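Local coordinates for ESX-5 secretion-associated protein EspG5 (Mycobacterium marinum, PDB 6VJ5), which acts as a specific chaperone for its cognate PE/PPE proteins, preventing aggregation of PE/PPE dimers, and is required for secretion of LipY and PE31/PPE18, at residues L242-Q256 with L268-V282. Residues are numbered along the deposited sequence; the frame is centred on the assembly and turned at random.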
ATOM      1  N   LEU C 242     -27.075   8.288 -15.860  1.00 44.85           N
ATOM      2  CA  LEU C 242     -28.377   7.680 -16.094  1.00 43.74           C
ATOM      3  C   LEU C 242     -28.703   6.766 -14.923  1.00 49.20           C
ATOM      4  O   LEU C 242     -27.980   5.796 -14.674  1.00 49.79           O
ATOM      5  CB  LEU C 242     -28.411   6.883 -17.398  1.00 56.08           C
ATOM      6  CG  LEU C 242     -29.674   6.037 -17.606  1.00 53.45           C
ATOM      7  CD1 LEU C 242     -30.910   6.919 -17.715  1.00 52.22           C
ATOM      8  CD2 LEU C 242     -29.531   5.150 -18.842  1.00 49.82           C
ATOM      9  N   SER C 243     -29.796   7.056 -14.227  1.00 52.42           N
ATOM     10  CA  SER C 243     -30.285   6.215 -13.142  1.00 44.91           C
ATOM     11  C   SER C 243     -31.623   5.604 -13.545  1.00 49.68           C
ATOM     12  O   SER C 243     -32.570   6.331 -13.863  1.00 51.33           O
ATOM     13  CB  SER C 243     -30.429   7.018 -11.850  1.00 51.54           C
ATOM     14  OG  SER C 243     -30.997   6.218 -10.831  1.00 57.01           O
ATOM     15  N   LEU C 244     -31.695   4.277 -13.522  1.00 49.69           N
ATOM     16  CA  LEU C 244     -32.941   3.545 -13.682  1.00 44.81           C
ATOM     17  C   LEU C 244     -33.348   2.967 -12.335  1.00 55.20           C
ATOM     18  O   LEU C 244     -32.504   2.448 -11.597  1.00 53.47           O
ATOM     19  CB  LEU C 244     -32.800   2.413 -14.696  1.00 45.27           C
ATOM     20  CG  LEU C 244     -32.212   2.767 -16.059  1.00 50.41           C
ATOM     21  CD1 LEU C 244     -32.315   1.544 -16.965  1.00 51.98           C
ATOM     22  CD2 LEU C 244     -32.911   3.948 -16.676  1.00 58.48           C
ATOM     23  N   LYS C 245     -34.643   3.048 -12.024  1.00 57.04           N
ATOM     24  CA  LYS C 245     -35.164   2.550 -10.758  1.00 54.61           C
ATOM     25  C   LYS C 245     -36.490   1.839 -10.974  1.00 63.14           C
ATOM     26  O   LYS C 245     -37.331   2.301 -11.751  1.00 55.09           O
ATOM     27  CB  LYS C 245     -35.367   3.689  -9.751  1.00 59.39           C
ATOM     28  CG  LYS C 245     -34.113   4.486  -9.441  1.00 60.40           C
ATOM     29  CD  LYS C 245     -34.431   5.669  -8.538  1.00 66.24           C
ATOM     30  CE  LYS C 245     -33.210   6.541  -8.306  1.00 63.03           C
ATOM     31  NZ  LYS C 245     -32.134   5.811  -7.580  1.00 65.10           N
ATOM     32  N   ASP C 246     -36.680   0.732 -10.252  1.00 62.58           N
ATOM     33  CA  ASP C 246     -37.868  -0.114 -10.368  1.00 53.19           C
ATOM     34  C   ASP C 246     -38.740   0.031  -9.124  1.00 59.47           C
ATOM     35  O   ASP C 246     -38.452  -0.564  -8.081  1.00 62.06           O
ATOM     36  CB  ASP C 246     -37.478  -1.581 -10.550  1.00 53.31           C
ATOM     37  CG  ASP C 246     -36.972  -1.882 -11.927  1.00 56.93           C
ATOM     38  OD1 ASP C 246     -36.823  -0.928 -12.713  1.00 52.43           O
ATOM     39  OD2 ASP C 246     -36.732  -3.072 -12.227  1.00 57.62           O
ATOM     40  N   GLY C 247     -39.829   0.791  -9.245  1.00 59.09           N
ATOM     41  CA  GLY C 247     -40.796   0.940  -8.183  1.00 62.49           C
ATOM     42  C   GLY C 247     -42.111   0.235  -8.491  1.00 56.98           C
ATOM     43  O   GLY C 247     -42.336  -0.277  -9.587  1.00 54.90           O
ATOM     44  N   SER C 248     -42.983   0.212  -7.476  1.00 51.03           N
ATOM     45  CA  SER C 248     -44.307  -0.383  -7.640  1.00 56.59           C
ATOM     46  C   SER C 248     -44.975   0.103  -8.917  1.00 61.30           C
ATOM     47  O   SER C 248     -45.623  -0.675  -9.627  1.00 59.75           O
ATOM     48  CB  SER C 248     -45.192  -0.039  -6.442  1.00 48.87           C
ATOM     49  OG  SER C 248     -44.634  -0.506  -5.234  1.00 65.90           O
ATOM     50  N   GLY C 249     -44.840   1.394  -9.215  1.00 57.10           N
ATOM     51  CA  GLY C 249     -45.457   1.997 -10.370  1.00 57.21           C
ATOM     52  C   GLY C 249     -44.691   1.869 -11.660  1.00 54.36           C
ATOM     53  O   GLY C 249     -45.030   2.544 -12.633  1.00 60.24           O
ATOM     54  N   GLY C 250     -43.664   1.032 -11.702  1.00 55.60           N
ATOM     55  CA  GLY C 250     -42.907   0.800 -12.917  1.00 59.01           C
ATOM     56  C   GLY C 250     -41.494   1.351 -12.826  1.00 63.83           C
ATOM     57  O   GLY C 250     -41.059   1.887 -11.805  1.00 49.66           O
ATOM     58  N   ARG C 251     -40.791   1.204 -13.949  1.00 62.95           N
ATOM     59  CA  ARG C 251     -39.384   1.559 -14.046  1.00 59.07           C
ATOM     60  C   ARG C 251     -39.227   2.977 -14.576  1.00 52.01           C
ATOM     61  O   ARG C 251     -39.774   3.319 -15.630  1.00 50.44           O
ATOM     62  CB  ARG C 251     -38.654   0.579 -14.962  1.00 54.48           C
ATOM     63  CG  ARG C 251     -37.167   0.857 -15.119  1.00 53.65           C
ATOM     64  CD  ARG C 251     -36.508  -0.249 -15.920  1.00 49.69           C
ATOM     65  NE  ARG C 251     -36.541  -1.520 -15.203  1.00 53.33           N
ATOM     66  CZ  ARG C 251     -36.499  -2.709 -15.791  1.00 60.06           C
ATOM     67  NH1 ARG C 251     -36.431  -2.789 -17.116  1.00 53.76           N
ATOM     68  NH2 ARG C 251     -36.527  -3.815 -15.055  1.00 55.36           N
ATOM     69  N   ILE C 252     -38.463   3.788 -13.848  1.00 56.32           N
ATOM     70  CA  ILE C 252     -38.253   5.193 -14.172  1.00 49.80           C
ATOM     71  C   ILE C 252     -36.794   5.407 -14.549  1.00 53.31           C
ATOM     72  O   ILE C 252     -35.892   4.715 -14.061  1.00 51.68           O
ATOM     73  CB  ILE C 252     -38.643   6.102 -12.985  1.00 59.17           C
ATOM     74  CG1 ILE C 252     -40.056   5.763 -12.505  1.00 64.36           C
ATOM     75  CG2 ILE C 252     -38.534   7.565 -13.374  1.00 68.40           C
ATOM     76  CD1 ILE C 252     -40.525   6.590 -11.320  1.00 77.44           C
ATOM     77  N   ALA C 253     -36.567   6.385 -15.424  1.00 52.74           N
ATOM     78  CA  ALA C 253     -35.234   6.755 -15.878  1.00 44.79           C
ATOM     79  C   ALA C 253     -34.980   8.215 -15.542  1.00 49.75           C
ATOM     80  O   ALA C 253     -35.810   9.076 -15.846  1.00 51.38           O
ATOM     81  CB  ALA C 253     -35.079   6.534 -17.385  1.00 51.78           C
ATOM     82  N   LEU C 254     -33.828   8.489 -14.934  1.00 53.52           N
ATOM     83  CA  LEU C 254     -33.427   9.838 -14.566  1.00 51.24           C
ATOM     84  C   LEU C 254     -32.050  10.122 -15.140  1.00 48.01           C
ATOM     85  O   LEU C 254     -31.152   9.277 -15.066  1.00 45.86           O
ATOM     86  CB  LEU C 254     -33.392  10.010 -13.046  1.00 51.48           C
ATOM     87  CG  LEU C 254     -34.667   9.628 -12.299  1.00 53.22           C
ATOM     88  CD1 LEU C 254     -34.344   9.219 -10.875  1.00 60.12           C
ATOM     89  CD2 LEU C 254     -35.639  10.795 -12.311  1.00 58.61           C
ATOM     90  N   TYR C 255     -31.880  11.314 -15.699  1.00 44.36           N
ATOM     91  CA  TYR C 255     -30.574  11.684 -16.223  1.00 49.71           C
ATOM     92  C   TYR C 255     -30.545  13.173 -16.518  1.00 48.21           C
ATOM     93  O   TYR C 255     -31.578  13.783 -16.805  1.00 46.73           O
ATOM     94  CB  TYR C 255     -30.246  10.893 -17.492  1.00 44.62           C
ATOM     95  CG  TYR C 255     -31.207  11.154 -18.630  1.00 55.82           C
ATOM     96  CD1 TYR C 255     -31.004  12.213 -19.503  1.00 52.50           C
ATOM     97  CD2 TYR C 255     -32.317  10.342 -18.832  1.00 53.71           C
ATOM     98  CE1 TYR C 255     -31.874  12.455 -20.543  1.00 59.35           C
ATOM     99  CE2 TYR C 255     -33.194  10.580 -19.875  1.00 59.43           C
ATOM    100  CZ  TYR C 255     -32.966  11.638 -20.726  1.00 59.98           C
ATOM    101  OH  TYR C 255     -33.832  11.886 -21.764  1.00 75.80           O
ATOM    102  N   GLN C 256     -29.349  13.748 -16.434  1.00 53.74           N
ATOM    103  CA  GLN C 256     -29.137  15.121 -16.863  1.00 57.14           C
ATOM    104  C   GLN C 256     -29.035  15.177 -18.382  1.00 64.29           C
ATOM    105  O   GLN C 256     -28.631  14.211 -19.035  1.00 63.61           O
ATOM    106  CB  GLN C 256     -27.865  15.694 -16.240  1.00 60.25           C
ATOM    107  CG  GLN C 256     -28.036  16.183 -14.819  1.00 58.89           C
ATOM    108  CD  GLN C 256     -26.711  16.490 -14.152  1.00 50.95           C
ATOM    109  OE1 GLN C 256     -26.206  17.612 -14.219  1.00 53.59           O
ATOM    110  NE2 GLN C 256     -26.137  15.489 -13.504  1.00 52.06           N
ATOM    111  N   LEU C 268     -32.563  18.068 -15.007  1.00 44.49           N
ATOM    112  CA  LEU C 268     -32.750  16.634 -14.826  1.00 52.50           C
ATOM    113  C   LEU C 268     -33.987  16.197 -15.599  1.00 56.06           C
ATOM    114  O   LEU C 268     -35.063  16.784 -15.444  1.00 56.76           O
ATOM    115  CB  LEU C 268     -32.897  16.275 -13.346  1.00 46.67           C
ATOM    116  CG  LEU C 268     -32.935  14.777 -13.028  1.00 53.81           C
ATOM    117  CD1 LEU C 268     -31.563  14.131 -13.223  1.00 50.67           C
ATOM    118  CD2 LEU C 268     -33.453  14.525 -11.616  1.00 57.25           C
ATOM    119  N   ALA C 269     -33.824  15.182 -16.439  1.00 54.25           N
ATOM    120  CA  ALA C 269     -34.926  14.600 -17.186  1.00 48.07           C
ATOM    121  C   ALA C 269     -35.528  13.460 -16.378  1.00 57.02           C
ATOM    122  O   ALA C 269     -34.806  12.573 -15.914  1.00 60.88           O
ATOM    123  CB  ALA C 269     -34.448  14.088 -18.544  1.00 59.61           C
ATOM    124  N   ILE C 270     -36.842  13.505 -16.189  1.00 61.04           N
ATOM    125  CA  ILE C 270     -37.590  12.453 -15.511  1.00 51.28           C
ATOM    126  C   ILE C 270     -38.488  11.818 -16.559  1.00 51.82           C
ATOM    127  O   ILE C 270     -39.375  12.483 -17.106  1.00 54.49           O
ATOM    128  CB  ILE C 270     -38.404  12.996 -14.328  1.00 54.17           C
ATOM    129  CG1 ILE C 270     -37.485  13.764 -13.378  1.00 53.36           C
ATOM    130  CG2 ILE C 270     -39.088  11.848 -13.596  1.00 43.34           C
ATOM    131  CD1 ILE C 270     -38.226  14.553 -12.322  1.00 61.11           C
ATOM    132  N   CYS C 271     -38.254  10.543 -16.847  1.00 52.47           N
ATOM    133  CA  CYS C 271     -38.832   9.883 -18.006  1.00 52.24           C
ATOM    134  C   CYS C 271     -39.284   8.480 -17.644  1.00 58.36           C
ATOM    135  O   CYS C 271     -38.767   7.883 -16.693  1.00 54.33           O
ATOM    136  CB  CYS C 271     -37.811   9.802 -19.153  1.00 50.27           C
ATOM    137  SG  CYS C 271     -37.305  11.406 -19.819  1.00 81.53           S
ATOM    138  N   PRO C 272     -40.265   7.941 -18.365  1.00 59.72           N
ATOM    139  CA  PRO C 272     -40.547   6.506 -18.252  1.00 58.60           C
ATOM    140  C   PRO C 272     -39.471   5.719 -18.977  1.00 55.41           C
ATOM    141  O   PRO C 272     -39.030   6.096 -20.065  1.00 54.76           O
ATOM    142  CB  PRO C 272     -41.916   6.355 -18.922  1.00 57.63           C
ATOM    143  CG  PRO C 272     -41.951   7.461 -19.933  1.00 59.58           C
ATOM    144  CD  PRO C 272     -41.148   8.610 -19.342  1.00 59.12           C
ATOM    145  N   ALA C 273     -39.041   4.621 -18.362  1.00 66.00           N
ATOM    146  CA  ALA C 273     -37.914   3.860 -18.886  1.00 64.02           C
ATOM    147  C   ALA C 273     -38.274   3.067 -20.136  1.00 57.08           C
ATOM    148  O   ALA C 273     -38.121   1.841 -20.163  1.00 62.55           O
ATOM    149  CB  ALA C 273     -37.376   2.915 -17.808  1.00 60.22           C
ATOM    150  N   THR C 274     -38.734   3.752 -21.180  1.00 67.36           N
ATOM    151  CA  THR C 274     -38.998   3.076 -22.440  1.00 71.71           C
ATOM    152  C   THR C 274     -37.680   2.662 -23.091  1.00 78.10           C
ATOM    153  O   THR C 274     -36.664   3.345 -22.935  1.00 75.72           O
ATOM    154  CB  THR C 274     -39.767   3.976 -23.404  1.00 65.36           C
ATOM    155  OG1 THR C 274     -38.960   5.112 -23.752  1.00 82.87           O
ATOM    156  CG2 THR C 274     -41.068   4.447 -22.778  1.00 69.74           C
ATOM    157  N   PRO C 275     -37.669   1.554 -23.835  1.00 79.00           N
ATOM    158  CA  PRO C 275     -36.433   1.180 -24.546  1.00 79.09           C
ATOM    159  C   PRO C 275     -35.841   2.329 -25.342  1.00 78.22           C
ATOM    160  O   PRO C 275     -34.612   2.454 -25.421  1.00 81.60           O
ATOM    161  CB  PRO C 275     -36.885   0.026 -25.452  1.00 71.56           C
ATOM    162  CG  PRO C 275     -38.069  -0.569 -24.738  1.00 66.91           C
ATOM    163  CD  PRO C 275     -38.771   0.606 -24.088  1.00 72.63           C
ATOM    164  N   GLN C 276     -36.681   3.193 -25.918  1.00 68.59           N
ATOM    165  CA  GLN C 276     -36.155   4.320 -26.680  1.00 72.96           C
ATOM    166  C   GLN C 276     -35.552   5.378 -25.764  1.00 81.87           C
ATOM    167  O   GLN C 276     -34.468   5.901 -26.048  1.00 86.81           O
ATOM    168  CB  GLN C 276     -37.250   4.940 -27.544  1.00 79.93           C
ATOM    169  CG  GLN C 276     -36.746   6.050 -28.460  1.00 87.58           C
ATOM    170  CD  GLN C 276     -37.732   7.197 -28.602  1.00 97.40           C
ATOM    171  OE1 GLN C 276     -37.340   8.363 -28.639  1.00 91.54           O
ATOM    172  NE2 GLN C 276     -39.017   6.870 -28.685  1.00 93.25           N
ATOM    173  N   LEU C 277     -36.236   5.714 -24.668  1.00 80.02           N
ATOM    174  CA  LEU C 277     -35.729   6.756 -23.782  1.00 79.35           C
ATOM    175  C   LEU C 277     -34.517   6.281 -22.993  1.00 70.96           C
ATOM    176  O   LEU C 277     -33.639   7.087 -22.669  1.00 61.78           O
ATOM    177  CB  LEU C 277     -36.831   7.223 -22.838  1.00 67.19           C
ATOM    178  CG  LEU C 277     -37.931   8.036 -23.519  1.00 77.12           C
ATOM    179  CD1 LEU C 277     -39.107   8.239 -22.581  1.00 82.71           C
ATOM    180  CD2 LEU C 277     -37.394   9.379 -23.993  1.00 74.14           C
ATOM    181  N   VAL C 278     -34.453   4.987 -22.670  1.00 68.41           N
ATOM    182  CA  VAL C 278     -33.235   4.441 -22.080  1.00 64.43           C
ATOM    183  C   VAL C 278     -32.082   4.553 -23.068  1.00 69.44           C
ATOM    184  O   VAL C 278     -30.932   4.794 -22.682  1.00 75.26           O
ATOM    185  CB  VAL C 278     -33.460   2.987 -21.631  1.00 70.51           C
ATOM    186  CG1 VAL C 278     -32.151   2.373 -21.153  1.00 66.21           C
ATOM    187  CG2 VAL C 278     -34.505   2.933 -20.529  1.00 65.78           C
ATOM    188  N   GLN C 279     -32.370   4.375 -24.360  1.00 72.25           N
ATOM    189  CA  GLN C 279     -31.359   4.618 -25.385  1.00 76.89           C
ATOM    190  C   GLN C 279     -30.985   6.094 -25.439  1.00 72.38           C
ATOM    191  O   GLN C 279     -29.808   6.435 -25.606  1.00 71.27           O
ATOM    192  CB  GLN C 279     -31.871   4.133 -26.745  1.00 80.18           C
ATOM    193  CG  GLN C 279     -30.968   4.440 -27.938  1.00 83.03           C
ATOM    194  CD  GLN C 279     -31.225   5.817 -28.538  1.00 91.57           C
ATOM    195  OE1 GLN C 279     -30.296   6.598 -28.738  1.00 82.30           O
ATOM    196  NE2 GLN C 279     -32.488   6.114 -28.830  1.00 90.74           N
ATOM    197  N   VAL C 280     -31.965   6.985 -25.282  1.00 67.41           N
ATOM    198  CA  VAL C 280     -31.665   8.412 -25.274  1.00 71.79           C
ATOM    199  C   VAL C 280     -30.807   8.770 -24.071  1.00 69.02           C
ATOM    200  O   VAL C 280     -29.921   9.631 -24.155  1.00 63.89           O
ATOM    201  CB  VAL C 280     -32.967   9.233 -25.295  1.00 76.29           C
ATOM    202  CG1 VAL C 280     -32.667  10.717 -25.106  1.00 61.02           C
ATOM    203  CG2 VAL C 280     -33.730   8.999 -26.589  1.00 76.81           C
ATOM    204  N   GLY C 281     -31.051   8.120 -22.932  1.00 69.84           N
ATOM    205  CA  GLY C 281     -30.296   8.444 -21.736  1.00 64.62           C
ATOM    206  C   GLY C 281     -28.849   8.006 -21.828  1.00 58.03           C
ATOM    207  O   GLY C 281     -27.943   8.731 -21.405  1.00 55.07           O
ATOM    208  N   VAL C 282     -28.610   6.813 -22.376  1.00 59.85           N
ATOM    209  CA  VAL C 282     -27.242   6.345 -22.576  1.00 56.85           C
ATOM    210  C   VAL C 282     -26.495   7.294 -23.504  1.00 64.75           C
ATOM    211  O   VAL C 282     -25.364   7.710 -23.226  1.00 62.10           O
ATOM    212  CB  VAL C 282     -27.241   4.905 -23.121  1.00 65.50           C
ATOM    213  CG1 VAL C 282     -25.841   4.511 -23.577  1.00 64.05           C
ATOM    214  CG2 VAL C 282     -27.780   3.946 -22.066  1.00 54.39           C
TER
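The ring of Tyr255 is clamped between Ala269 and Gly281. The methyl of Ala269 lies over one face, with CB 3.8 Å from the Tyr255 ring centroid and offset toward the rim. Gly281 CA sits over the centre of the opposite face, 4.0 Å from the same centroid. Both are CH-pi contacts. Tyr255 CG stands between its own N and carbonyl carbon (chi1 62°), which turns the ring in between strand and helix. The bare backbone of Gly281 leaves a hollow that the ring and the Leu242 side chain share; Leu242 CD2 meets Val282 CG2 at 3.9 Å. Cys271 SG and Val280 CG1 approach the ring obliquely. Near the helix start, Ala273 CB presses on the Arg251 chain, 3.4 Å from CG. Arg251 grips Asp246 side-on with NE and NH2. On the face opposite Ala253 and Tyr255, Leu254 lies alongside Ile270, with Leu254 CD2 3.7 Å from Ile270 CG1. Four backbone hydrogen bonds join the antiparallel hairpin 250-256/267-272; Ala273 N adds one to Arg251 O. Helix 275-286 folds back over the sheet face carrying Ala253 and Tyr255, flanked by helix 147-159 beside Val278 and Val282. Helix 176-188 covers Leu268 and Ile270, and another protein's chain packs on Leu254.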